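Side-chain contacts in PR domain zinc finger protein 2 (Homo sapiens, PDB 2QPW), which catalyses S-adenosyl-L-methionine-dependent methylation of a lysine of histone H3, the chain here being its PR/SET methyltransferase domain: residues G26-V31 against G97-Y102; P35-K40 against G44-K49; K65-S68 against N72-Y75; E111-P116 against K129-G134. All blocks are in the same frame, centred on the assembly; numbering follows the deposited sequence.

In the fold
All four contacts lie within the single PR/SET domain, crystallised here as one chain. Contact 2, in the hairpin of strands 31-35 and 43-47, touches both contact 1 and contact 4: its centre is about 12 Å from that of contact 1 and about 11 Å from that of contact 4. Thr-48 bonds back to the carbonyls of Glu-29 and Glu-30, which ties contact 2 to contact 1, while Ala-47 O meets Gly-134 N at 3.0 Å, which ties contact 2 to contact 4. Contact 3 is a surface contact, its centre about 21 Å from that of contact 1, which it reaches through Tyr-75 and Arg-101. Contacts 2 and 3 are nested in the chain loop that contact 1 closes.

Contact 1 (G26-V31 against G97-Y102); sequences GLPEEV and GNWLRY
Trp-99 meets Leu-27, Pro-28 and Val-31 where the loop leading into the first hairpin of the SET fold packs on the loop 97-102, which precedes strand 104-119. The indole dominates the interface, and no hydrogen bond crosses it. Val-31 stands at about a right angle to the ring and lowers CG2 onto one face: the methyl lies 4.0 Å from the centroid of the six-membered ring of Trp-99 and 9° off its normal, a CH-pi contact. On the opposite face Leu-100 CD1 rests over the ring centre, so the indole is clamped between two aliphatic groups. Pro-28 also crosses the indole steeply, its CD 3.5 Å from Trp-99 NE1 and close to CE2 and CZ2 as well. Leu-27 approaches obliquely nearer the stem, where its CD1 is 3.7 Å from Trp-99 CB. A chi1 of 69° sets Trp-99 CG between its own backbone N and carbonyl carbon, and this carries the ring towards the 26-31 loop. A type I turn from Pro-28 to Val-31 brings both residues to the same indole. Phe-57 adds an edge-to-face contact with Trp-99, and Val-45 of the hairpin also touches it. Just before the tryptophan, Asn-98 forms an Asx turn: its OD1 accepts from Leu-100 N at 3.1 Å, with the donor tilted 22° from the carbonyl plane.

Contact 2 (P35-K40 against G44-K49); sequences PSAVDK and GVWATK
Gly-44 faces Ser-36 where strand 43-47 runs back along the end of strand 31-35. Their CA atoms are 4.3 Å apart, and with no side chain on the glycine Ser-36 CB comes to 4.1 Å from Gly-44 CA. The hydroxyl of Ser-36 is engaged with Glu-136 OE2, while the other carboxylate oxygen of Glu-136 accepts from Ala-37 N, so one acidic side chain holds the start of the turn. Val-45 points to the other side of the strand, into the packing with Val-31, Leu-33 and Trp-99. Trp-46 then turns back towards the loop and makes the largest single contribution to the contact. With CG anti to its carbonyl carbon (chi1 -61°), the indole lies beside the 35-37 backbone and presents its rim. NE1 makes a weak, bent hydrogen bond to Pro-35 O, 3.2 Å long with an angle of 134° at the hydrogen. The same N-H is also bonded to Phe-34 O. Pro-35 C lies at the ring edge, near its plane. Farther round the benzene part, Trp-46 CZ2 is 3.6 Å from Ala-37 N, and Trp-46 CH2 touches Ala-37 CB at 3.6 Å. Ala-47 continues beyond the loop and packs on Ile-131. The strands are joined by backbone bonds such as Gly-44 with Phe-34 and Trp-46 with Arg-32, and the whole is a beta hairpin, the N-terminal hairpin of the PR/SET domain.

Contact 3 (K65-S68 against N72-Y75); sequences KKRS and NNVY
Within the surface connection between strands 63-65 and 76-81, the two outer strands of a three-stranded antiparallel sheet, Arg-67 reaches across to Asn-73. The backbones stay well apart, with 9.9 Å between the CA atoms of Arg-67 and Asn-72, and the gap is spanned by the long arginine side chain. It leaves with CG anti to the backbone N (chi1 -176°) and bends at chi2, which swings the guanidinium towards the 72-75 segment. Its NH2 comes to 2.8 Å from Asn-73 OD1. The guanidinium and amide planes stand 80° apart, almost perpendicular, so the two flat groups do not stack. NH2 is also 4.1 Å from Asn-72 O, a carbonyl that the contact covers and that has no partner in the model. The other terminal nitrogen, Arg-67 NH1, is bonded to Val-70 O in the residues between the two segments. Asn-72 turns its side chain the other way, and its OD1 is gripped by two backbone donors: Val-74 N at 2.8 Å, in the carbonyl plane on a lone pair, and Tyr-75 N at 3.0 Å, nearly in line with the C=O bond. Its ND2 donates to Thr-92 OG1, so both ends of the amide are used. Bonds from OD1 to the second and third residues onward are those of an Asx turn and Asx motif, here folding the last residues of the connection before strand 76-81.

Contact 4 (E111-P116 against K129-G134); sequences EQNLFP and KPIAPG
Asn-113 meets Ile-131 and Lys-129 where the irregular part of strand 104-119 packs against the loop leading from strand 122-127 to strand 138-139. Its side chain can be followed outward. CB lies 3.8 Å from Ile-131 CD1 on one flank and 4.1 Å from Lys-129 CG on another. CG, placed between the backbone N and carbonyl carbon by a chi1 of 50°, sits directly beneath the isoleucine methyl, with Ile-131 CD1 at 3.5 Å. Beyond it the amide divides. Asn-113 OD1 and ND2 are each 3.7 Å from Ile-131 CD1, so the methyl is centred over the amide face, and ND2 is also near CG1 of Ile-131. The two side chains cross at about a right angle. The polar atoms of the amide bond to main-chain groups at and just before the start of strand 138-139: OD1 accepts from Leu-138 N and ND2 donates to Glu-136 O. Lys-129 lies along the preceding peptide, its CD and CE each 4.0 Å from Gln-112 O. Gln-112 itself folds back to give NE2 to Leu-114 O at 2.9 Å, with the donor above the carbonyl plane, and the same nitrogen also reaches Tyr-141 O. The division of labour is plain: across this contact Asn-113 offers a flat surface to a hydrocarbon and makes no hydrogen bond, while its buried oxygen and nitrogen are satisfied by main-chain groups. Those two bonds fix the rotation of the amide about chi2 and settle which end is oxygen, and so give Ile-131 a defined face.

Contact 1 (G26-V31 against G97-Y102)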
loop_
_atom_site.group_PDB
_atom_site.type_symbol
_atom_site.label_atom_id
_atom_site.label_comp_id
_atom_site.label_asym_id
_atom_site.label_seq_id
_atom_site.Cartn_x
_atom_site.Cartn_y
_atom_site.Cartn_z
ATOM N N GLY A 26 4.507 -10.856 -10.094
ATOM C CA GLY A 26 3.145 -10.416 -10.238
ATOM C C GLY A 26 2.838 -8.971 -10.601
ATOM O O GLY A 26 1.667 -8.653 -10.799
ATOM N N LEU A 27 3.857 -8.093 -10.689
ATOM C CA LEU A 27 3.622 -6.662 -10.925
ATOM C C LEU A 27 3.157 -6.401 -12.381
ATOM O O LEU A 27 3.608 -7.103 -13.321
ATOM C CB LEU A 27 4.931 -5.868 -10.678
ATOM C CG LEU A 27 5.474 -5.502 -9.283
ATOM C CD1 LEU A 27 5.821 -6.728 -8.452
ATOM C CD2 LEU A 27 6.680 -4.588 -9.406
ATOM N N PRO A 28 2.264 -5.410 -12.587
ATOM C CA PRO A 28 2.008 -4.978 -13.955
ATOM C C PRO A 28 3.141 -4.055 -14.450
ATOM O O PRO A 28 3.960 -3.608 -13.657
ATOM C CB PRO A 28 0.702 -4.175 -13.823
ATOM C CG PRO A 28 0.810 -3.570 -12.422
ATOM C CD PRO A 28 1.423 -4.676 -11.607
ATOM N N GLU A 29 3.165 -3.796 -15.758
ATOM C CA GLU A 29 4.245 -3.026 -16.382
ATOM C C GLU A 29 4.460 -1.640 -15.753
ATOM O O GLU A 29 5.613 -1.216 -15.622
ATOM C CB GLU A 29 3.968 -2.888 -17.884
ATOM C CG GLU A 29 5.135 -2.314 -18.720
ATOM C CD GLU A 29 4.833 -2.263 -20.214
ATOM O OE1 GLU A 29 3.923 -2.982 -20.687
ATOM O OE2 GLU A 29 5.540 -1.524 -20.931
ATOM N N GLU A 30 3.358 -0.959 -15.391
ATOM C CA GLU A 30 3.313 0.458 -14.895
ATOM C C GLU A 30 4.078 0.719 -13.621
ATOM O O GLU A 30 4.291 1.896 -13.264
ATOM C CB GLU A 30 1.858 0.861 -14.474
ATOM C CG GLU A 30 0.806 0.774 -15.474
ATOM C CD GLU A 30 0.211 -0.601 -15.514
ATOM O OE1 GLU A 30 -0.856 -0.802 -14.910
ATOM O OE2 GLU A 30 0.819 -1.486 -16.107
ATOM N N VAL A 31 4.401 -0.347 -12.876
ATOM C CA VAL A 31 5.060 -0.191 -11.573
ATOM C C VAL A 31 6.300 -1.075 -11.384
ATOM O O VAL A 31 6.471 -2.104 -12.096
ATOM C CB VAL A 31 4.047 -0.444 -10.360
ATOM C CG1 VAL A 31 2.806 0.440 -10.526
ATOM C CG2 VAL A 31 3.655 -1.923 -10.258
ATOM N N GLY A 97 0.640 -11.878 1.242
ATOM C CA GLY A 97 0.125 -10.738 0.442
ATOM C C GLY A 97 0.693 -10.659 -0.980
ATOM O O GLY A 97 1.236 -11.649 -1.507
ATOM N N ASN A 98 0.503 -9.513 -1.634
ATOM C CA ASN A 98 1.045 -9.292 -2.982
ATOM C C ASN A 98 1.755 -7.928 -3.063
ATOM O O ASN A 98 2.086 -7.306 -2.007
ATOM C CB ASN A 98 -0.015 -9.455 -4.086
ATOM C CG ASN A 98 -1.230 -8.552 -3.865
ATOM O OD1 ASN A 98 -1.093 -7.397 -3.439
ATOM N ND2 ASN A 98 -2.428 -9.109 -4.057
ATOM N N TRP A 99 2.008 -7.440 -4.284
ATOM C CA TRP A 99 2.816 -6.201 -4.374
ATOM C C TRP A 99 2.158 -4.956 -3.753
ATOM O O TRP A 99 2.878 -4.006 -3.336
ATOM C CB TRP A 99 3.287 -5.915 -5.828
ATOM C CG TRP A 99 2.147 -5.523 -6.780
ATOM C CD1 TRP A 99 1.428 -6.374 -7.606
ATOM C CD2 TRP A 99 1.648 -4.196 -7.036
ATOM N NE1 TRP A 99 0.502 -5.636 -8.348
ATOM C CE2 TRP A 99 0.642 -4.305 -8.025
ATOM C CE3 TRP A 99 1.965 -2.898 -6.527
ATOM C CZ2 TRP A 99 -0.063 -3.186 -8.506
ATOM C CZ3 TRP A 99 1.242 -1.792 -7.024
ATOM C CH2 TRP A 99 0.258 -1.942 -7.987
ATOM N N LEU A 100 0.827 -4.952 -3.625
ATOM C CA LEU A 100 0.157 -3.789 -2.948
ATOM C C LEU A 100 0.594 -3.561 -1.517
ATOM O O LEU A 100 0.610 -2.409 -1.040
ATOM C CB LEU A 100 -1.385 -3.872 -3.038
ATOM C CG LEU A 100 -2.005 -3.511 -4.393
ATOM C CD1 LEU A 100 -1.869 -4.693 -5.415
ATOM C CD2 LEU A 100 -3.446 -3.152 -4.188
ATOM N N ARG A 101 1.042 -4.630 -0.852
ATOM C CA ARG A 101 1.631 -4.523 0.512
ATOM C C ARG A 101 2.758 -3.468 0.621
ATOM O O ARG A 101 2.920 -2.754 1.648
ATOM C CB ARG A 101 2.218 -5.883 0.918
ATOM C CG ARG A 101 2.964 -5.838 2.289
ATOM C CD ARG A 101 3.853 -7.010 2.512
ATOM N NE ARG A 101 4.441 -7.021 3.850
ATOM C CZ ARG A 101 5.604 -6.472 4.204
ATOM N NH1 ARG A 101 6.385 -5.818 3.333
ATOM N NH2 ARG A 101 6.015 -6.625 5.446
ATOM N N TYR A 102 3.550 -3.386 -0.436
ATOM C CA TYR A 102 4.740 -2.510 -0.472
ATOM C C TYR A 102 4.440 -1.028 -0.771
ATOM O O TYR A 102 5.358 -0.187 -0.690
ATOM C CB TYR A 102 5.749 -3.089 -1.475
ATOM C CG TYR A 102 6.307 -4.414 -1.008
ATOM C CD1 TYR A 102 7.422 -4.450 -0.174
ATOM C CD2 TYR A 102 5.690 -5.646 -1.359
ATOM C CE1 TYR A 102 7.949 -5.666 0.308
ATOM C CE2 TYR A 102 6.195 -6.870 -0.867
ATOM C CZ TYR A 102 7.332 -6.870 -0.063
ATOM O OH TYR A 102 7.859 -8.035 0.416
#

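Contact 2 (P35-K40 against G44-K49)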
loop_
_atom_site.group_PDB
_atom_site.type_symbol
_atom_site.label_atom_id
_atom_site.label_comp_id
_atom_site.label_asym_id
_atom_site.label_seq_id
_atom_site.Cartn_x
_atom_site.Cartn_y
_atom_site.Cartn_z
ATOM N N PRO A 35 13.573 0.741 -3.148
ATOM C CA PRO A 35 13.520 1.440 -1.840
ATOM C C PRO A 35 12.630 2.714 -1.795
ATOM O O PRO A 35 12.673 3.540 -2.732
ATOM C CB PRO A 35 15.006 1.764 -1.572
ATOM C CG PRO A 35 15.724 0.613 -2.175
ATOM C CD PRO A 35 14.935 0.231 -3.433
ATOM N N SER A 36 11.819 2.866 -0.741
ATOM C CA SER A 36 10.894 4.004 -0.615
ATOM C C SER A 36 11.683 5.288 -0.351
ATOM O O SER A 36 12.692 5.219 0.318
ATOM C CB SER A 36 9.954 3.792 0.578
ATOM O OG SER A 36 9.033 4.876 0.671
ATOM N N ALA A 37 11.268 6.419 -0.902
ATOM C CA ALA A 37 11.915 7.710 -0.541
ATOM C C ALA A 37 11.344 8.255 0.770
ATOM O O ALA A 37 12.025 9.012 1.504
ATOM C CB ALA A 37 11.726 8.744 -1.680
ATOM N N VAL A 38 10.089 7.912 1.057
ATOM C CA VAL A 38 9.450 8.275 2.349
ATOM C C VAL A 38 10.133 7.598 3.572
ATOM O O VAL A 38 10.315 8.239 4.599
ATOM C CB VAL A 38 7.903 8.028 2.314
ATOM C CG1 VAL A 38 7.273 8.342 3.631
ATOM C CG2 VAL A 38 7.251 8.911 1.250
ATOM N N ASP A 39 10.535 6.325 3.440
ATOM C CA ASP A 39 11.271 5.565 4.456
ATOM C C ASP A 39 12.240 4.642 3.713
ATOM O O ASP A 39 11.874 3.563 3.256
ATOM C CB ASP A 39 10.321 4.775 5.375
ATOM C CG ASP A 39 11.062 3.936 6.424
ATOM O OD1 ASP A 39 12.317 3.949 6.457
ATOM O OD2 ASP A 39 10.386 3.252 7.225
ATOM N N LYS A 40 13.488 5.094 3.545
ATOM C CA LYS A 40 14.416 4.323 2.722
ATOM C C LYS A 40 14.855 3.017 3.380
ATOM O O LYS A 40 15.549 2.256 2.738
ATOM C CB LYS A 40 15.621 5.148 2.262
ATOM C CG LYS A 40 16.288 5.928 3.332
ATOM C CD LYS A 40 17.529 6.695 2.768
ATOM C CE LYS A 40 17.184 8.001 2.040
ATOM N NZ LYS A 40 16.568 9.035 2.899
ATOM N N GLY A 44 9.395 0.264 -1.391
ATOM C CA GLY A 44 8.179 0.968 -1.843
ATOM C C GLY A 44 7.895 0.651 -3.327
ATOM O O GLY A 44 8.518 -0.243 -3.904
ATOM N N VAL A 45 6.889 1.333 -3.906
ATOM C CA VAL A 45 6.416 1.079 -5.274
ATOM C C VAL A 45 6.484 2.387 -6.059
ATOM O O VAL A 45 6.072 3.426 -5.547
ATOM C CB VAL A 45 4.931 0.582 -5.275
ATOM C CG1 VAL A 45 4.485 0.182 -6.664
ATOM C CG2 VAL A 45 4.769 -0.619 -4.271
ATOM N N TRP A 46 6.991 2.304 -7.291
ATOM C CA TRP A 46 7.264 3.486 -8.145
ATOM C C TRP A 46 6.692 3.333 -9.537
ATOM O O TRP A 46 6.682 2.237 -10.096
ATOM C CB TRP A 46 8.781 3.734 -8.280
ATOM C CG TRP A 46 9.476 4.006 -6.981
ATOM C CD1 TRP A 46 9.808 3.095 -6.042
ATOM C CD2 TRP A 46 9.960 5.275 -6.507
ATOM N NE1 TRP A 46 10.454 3.703 -4.978
ATOM C CE2 TRP A 46 10.554 5.045 -5.236
ATOM C CE3 TRP A 46 9.910 6.589 -7.008
ATOM C CZ2 TRP A 46 11.138 6.089 -4.455
ATOM C CZ3 TRP A 46 10.500 7.643 -6.236
ATOM C CH2 TRP A 46 11.081 7.370 -4.961
ATOM N N ALA A 47 6.225 4.424 -10.123
ATOM C CA ALA A 47 5.695 4.363 -11.510
ATOM C C ALA A 47 6.861 4.258 -12.493
ATOM O O ALA A 47 7.915 4.890 -12.280
ATOM C CB ALA A 47 4.869 5.610 -11.805
ATOM N N THR A 48 6.682 3.438 -13.530
ATOM C CA THR A 48 7.731 3.269 -14.574
ATOM C C THR A 48 7.390 4.038 -15.854
ATOM O O THR A 48 8.240 4.181 -16.784
ATOM C CB THR A 48 7.902 1.778 -14.973
ATOM O OG1 THR A 48 6.681 1.305 -15.551
ATOM C CG2 THR A 48 8.329 0.908 -13.780
ATOM N N LYS A 49 6.150 4.496 -15.930
ATOM C CA LYS A 49 5.593 5.159 -17.113
ATOM C C LYS A 49 4.356 5.959 -16.668
ATOM O O LYS A 49 3.902 5.790 -15.521
ATOM C CB LYS A 49 5.227 4.099 -18.159
ATOM C CG LYS A 49 4.081 3.168 -17.832
ATOM C CD LYS A 49 3.945 2.068 -18.921
ATOM C CE LYS A 49 3.189 2.615 -20.124
ATOM N NZ LYS A 49 2.752 1.597 -21.141
#

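Contact 3 (K65-S68 against N72-Y75)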
loop_
_atom_site.group_PDB
_atom_site.type_symbol
_atom_site.label_atom_id
_atom_site.label_comp_id
_atom_site.label_asym_id
_atom_site.label_seq_id
_atom_site.Cartn_x
_atom_site.Cartn_y
_atom_site.Cartn_z
ATOM N N LYS A 65 -7.929 -12.012 10.121
ATOM C CA LYS A 65 -7.683 -12.090 11.567
ATOM C C LYS A 65 -8.629 -11.138 12.319
ATOM O O LYS A 65 -9.100 -10.136 11.754
ATOM C CB LYS A 65 -6.236 -11.699 11.912
ATOM C CG LYS A 65 -5.133 -12.499 11.172
ATOM C CD LYS A 65 -3.769 -12.068 11.665
ATOM C CE LYS A 65 -2.663 -12.755 10.889
ATOM N NZ LYS A 65 -1.362 -12.279 11.397
ATOM N N LYS A 66 -8.924 -11.450 13.584
ATOM C CA LYS A 66 -9.692 -10.493 14.420
ATOM C C LYS A 66 -8.807 -9.296 14.780
ATOM O O LYS A 66 -7.580 -9.429 14.861
ATOM C CB LYS A 66 -10.198 -11.130 15.719
ATOM C CG LYS A 66 -11.007 -12.390 15.558
ATOM C CD LYS A 66 -11.446 -12.892 16.935
ATOM C CE LYS A 66 -10.283 -13.590 17.647
ATOM N NZ LYS A 66 -10.641 -13.838 19.071
ATOM N N ARG A 67 -9.435 -8.140 15.023
ATOM C CA ARG A 67 -8.666 -6.929 15.400
ATOM C C ARG A 67 -7.687 -7.181 16.551
ATOM O O ARG A 67 -6.571 -6.618 16.572
ATOM C CB ARG A 67 -9.604 -5.756 15.729
ATOM C CG ARG A 67 -8.883 -4.414 16.032
ATOM C CD ARG A 67 -8.305 -3.784 14.741
ATOM N NE ARG A 67 -7.131 -2.913 14.932
ATOM C CZ ARG A 67 -5.862 -3.333 15.026
ATOM N NH1 ARG A 67 -5.576 -4.626 14.990
ATOM N NH2 ARG A 67 -4.866 -2.458 15.179
ATOM N N SER A 68 -8.101 -8.005 17.526
ATOM C CA SER A 68 -7.268 -8.280 18.708
ATOM C C SER A 68 -5.988 -9.089 18.405
ATOM O O SER A 68 -5.115 -9.227 19.274
ATOM C CB SER A 68 -8.106 -8.948 19.814
ATOM O OG SER A 68 -8.587 -10.229 19.423
ATOM N N ASN A 72 -0.220 -4.092 14.017
ATOM C CA ASN A 72 0.094 -2.813 13.395
ATOM C C ASN A 72 -1.073 -2.339 12.522
ATOM O O ASN A 72 -2.013 -3.124 12.244
ATOM C CB ASN A 72 1.424 -2.887 12.627
ATOM C CG ASN A 72 1.309 -3.701 11.346
ATOM O OD1 ASN A 72 0.857 -3.196 10.330
ATOM N ND2 ASN A 72 1.688 -4.975 11.411
ATOM N N ASN A 73 -1.036 -1.069 12.119
ATOM C CA ASN A 73 -2.045 -0.509 11.218
ATOM C C ASN A 73 -1.422 -0.102 9.868
ATOM O O ASN A 73 -1.933 0.789 9.167
ATOM C CB ASN A 73 -2.716 0.720 11.863
ATOM C CG ASN A 73 -3.354 0.418 13.203
ATOM O OD1 ASN A 73 -4.182 -0.475 13.314
ATOM N ND2 ASN A 73 -2.984 1.191 14.236
ATOM N N VAL A 74 -0.294 -0.729 9.525
ATOM C CA VAL A 74 0.466 -0.353 8.328
ATOM C C VAL A 74 0.211 -1.320 7.150
ATOM O O VAL A 74 -0.113 -0.887 6.043
ATOM C CB VAL A 74 1.989 -0.260 8.650
ATOM C CG1 VAL A 74 2.772 -0.059 7.372
ATOM C CG2 VAL A 74 2.235 0.891 9.667
ATOM N N TYR A 75 0.301 -2.618 7.419
ATOM C CA TYR A 75 0.220 -3.648 6.388
ATOM C C TYR A 75 -1.159 -4.365 6.363
ATOM O O TYR A 75 -1.224 -5.549 6.016
ATOM C CB TYR A 75 1.367 -4.650 6.616
ATOM C CG TYR A 75 2.754 -4.064 6.429
ATOM C CD1 TYR A 75 3.178 -3.660 5.157
ATOM C CD2 TYR A 75 3.645 -3.935 7.499
ATOM C CE1 TYR A 75 4.446 -3.158 4.940
ATOM C CE2 TYR A 75 4.965 -3.385 7.275
ATOM C CZ TYR A 75 5.324 -3.010 5.987
ATOM O OH TYR A 75 6.596 -2.510 5.681
#

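Contact 4 (E111-P116 against K129-G134)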
loop_
_atom_site.group_PDB
_atom_site.type_symbol
_atom_site.label_atom_id
_atom_site.label_comp_id
_atom_site.label_asym_id
_atom_site.label_seq_id
_atom_site.Cartn_x
_atom_site.Cartn_y
_atom_site.Cartn_z
ATOM N N GLU A 111 1.069 14.449 -0.721
ATOM C CA GLU A 111 1.525 13.795 -1.940
ATOM C C GLU A 111 0.822 12.441 -2.088
ATOM O O GLU A 111 1.356 11.556 -2.729
ATOM C CB GLU A 111 3.055 13.582 -1.925
ATOM N N GLN A 112 -0.367 12.290 -1.501
ATOM C CA GLN A 112 -1.170 11.056 -1.727
ATOM C C GLN A 112 -1.530 11.010 -3.196
ATOM O O GLN A 112 -1.971 12.041 -3.745
ATOM C CB GLN A 112 -2.468 11.086 -0.877
ATOM C CG GLN A 112 -3.593 10.095 -1.325
ATOM C CD GLN A 112 -4.927 10.263 -0.567
ATOM O OE1 GLN A 112 -5.213 11.328 0.009
ATOM N NE2 GLN A 112 -5.762 9.215 -0.599
ATOM N N ASN A 113 -1.361 9.853 -3.846
ATOM C CA ASN A 113 -1.876 9.684 -5.211
ATOM C C ASN A 113 -2.733 8.422 -5.409
ATOM O O ASN A 113 -3.145 8.131 -6.550
ATOM C CB ASN A 113 -0.743 9.754 -6.275
ATOM C CG ASN A 113 0.440 8.850 -5.949
ATOM O OD1 ASN A 113 0.263 7.787 -5.376
ATOM N ND2 ASN A 113 1.669 9.281 -6.327
ATOM N N LEU A 114 -2.987 7.681 -4.317
ATOM C CA LEU A 114 -3.869 6.485 -4.371
ATOM C C LEU A 114 -4.918 6.586 -3.277
ATOM O O LEU A 114 -4.598 7.092 -2.189
ATOM C CB LEU A 114 -3.072 5.166 -4.150
ATOM C CG LEU A 114 -2.077 4.754 -5.274
ATOM C CD1 LEU A 114 -1.260 3.539 -4.798
ATOM C CD2 LEU A 114 -2.735 4.386 -6.614
ATOM N N PHE A 115 -6.138 6.096 -3.544
ATOM C CA PHE A 115 -7.188 5.993 -2.498
ATOM C C PHE A 115 -7.822 4.601 -2.538
ATOM O O PHE A 115 -7.824 3.950 -3.609
ATOM C CB PHE A 115 -8.277 7.070 -2.631
ATOM C CG PHE A 115 -9.130 6.976 -3.892
ATOM C CD1 PHE A 115 -10.338 6.271 -3.893
ATOM C CD2 PHE A 115 -8.737 7.646 -5.074
ATOM C CE1 PHE A 115 -11.142 6.209 -5.050
ATOM C CE2 PHE A 115 -9.531 7.579 -6.236
ATOM C CZ PHE A 115 -10.737 6.857 -6.216
ATOM N N PRO A 116 -8.347 4.131 -1.379
ATOM C CA PRO A 116 -8.913 2.770 -1.330
ATOM C C PRO A 116 -10.395 2.726 -1.761
ATOM O O PRO A 116 -11.150 3.667 -1.531
ATOM C CB PRO A 116 -8.754 2.386 0.152
ATOM C CG PRO A 116 -8.959 3.678 0.883
ATOM C CD PRO A 116 -8.397 4.784 -0.053
ATOM N N LYS A 129 -4.970 11.072 -8.975
ATOM C CA LYS A 129 -4.437 12.057 -9.914
ATOM C C LYS A 129 -3.473 11.301 -10.809
ATOM O O LYS A 129 -3.084 10.168 -10.453
ATOM C CB LYS A 129 -3.710 13.188 -9.174
ATOM C CG LYS A 129 -2.500 12.788 -8.347
ATOM C CD LYS A 129 -2.239 13.847 -7.266
ATOM C CE LYS A 129 -0.760 14.045 -7.031
ATOM N NZ LYS A 129 -0.531 15.316 -6.277
ATOM N N PRO A 130 -3.111 11.866 -11.983
ATOM C CA PRO A 130 -2.072 11.238 -12.816
ATOM C C PRO A 130 -0.731 11.068 -12.096
ATOM O O PRO A 130 -0.342 11.902 -11.275
ATOM C CB PRO A 130 -1.929 12.208 -14.012
ATOM C CG PRO A 130 -3.209 12.994 -14.007
ATOM C CD PRO A 130 -3.642 13.106 -12.599
ATOM N N ILE A 131 -0.024 9.984 -12.408
ATOM C CA ILE A 131 1.301 9.750 -11.816
ATOM C C ILE A 131 2.368 9.721 -12.900
ATOM O O ILE A 131 2.213 9.037 -13.916
ATOM C CB ILE A 131 1.347 8.457 -10.947
ATOM C CG1 ILE A 131 0.286 8.553 -9.840
ATOM C CG2 ILE A 131 2.716 8.317 -10.256
ATOM C CD1 ILE A 131 0.171 7.235 -9.003
ATOM N N ALA A 132 3.426 10.497 -12.690
ATOM C CA ALA A 132 4.544 10.565 -13.678
ATOM C C ALA A 132 5.594 9.481 -13.454
ATOM O O ALA A 132 5.828 9.058 -12.320
ATOM C CB ALA A 132 5.201 11.956 -13.629
ATOM N N PRO A 133 6.311 9.063 -14.531
ATOM C CA PRO A 133 7.377 8.084 -14.304
ATOM C C PRO A 133 8.411 8.599 -13.280
ATOM O O PRO A 133 8.692 9.812 -13.218
ATOM C CB PRO A 133 8.008 7.873 -15.684
ATOM C CG PRO A 133 7.240 8.711 -16.644
ATOM C CD PRO A 133 6.175 9.486 -15.935
ATOM N N GLY A 134 8.933 7.703 -12.450
ATOM C CA GLY A 134 9.857 8.103 -11.372
ATOM C C GLY A 134 9.222 8.681 -10.099
ATOM O O GLY A 134 9.950 9.103 -9.184
#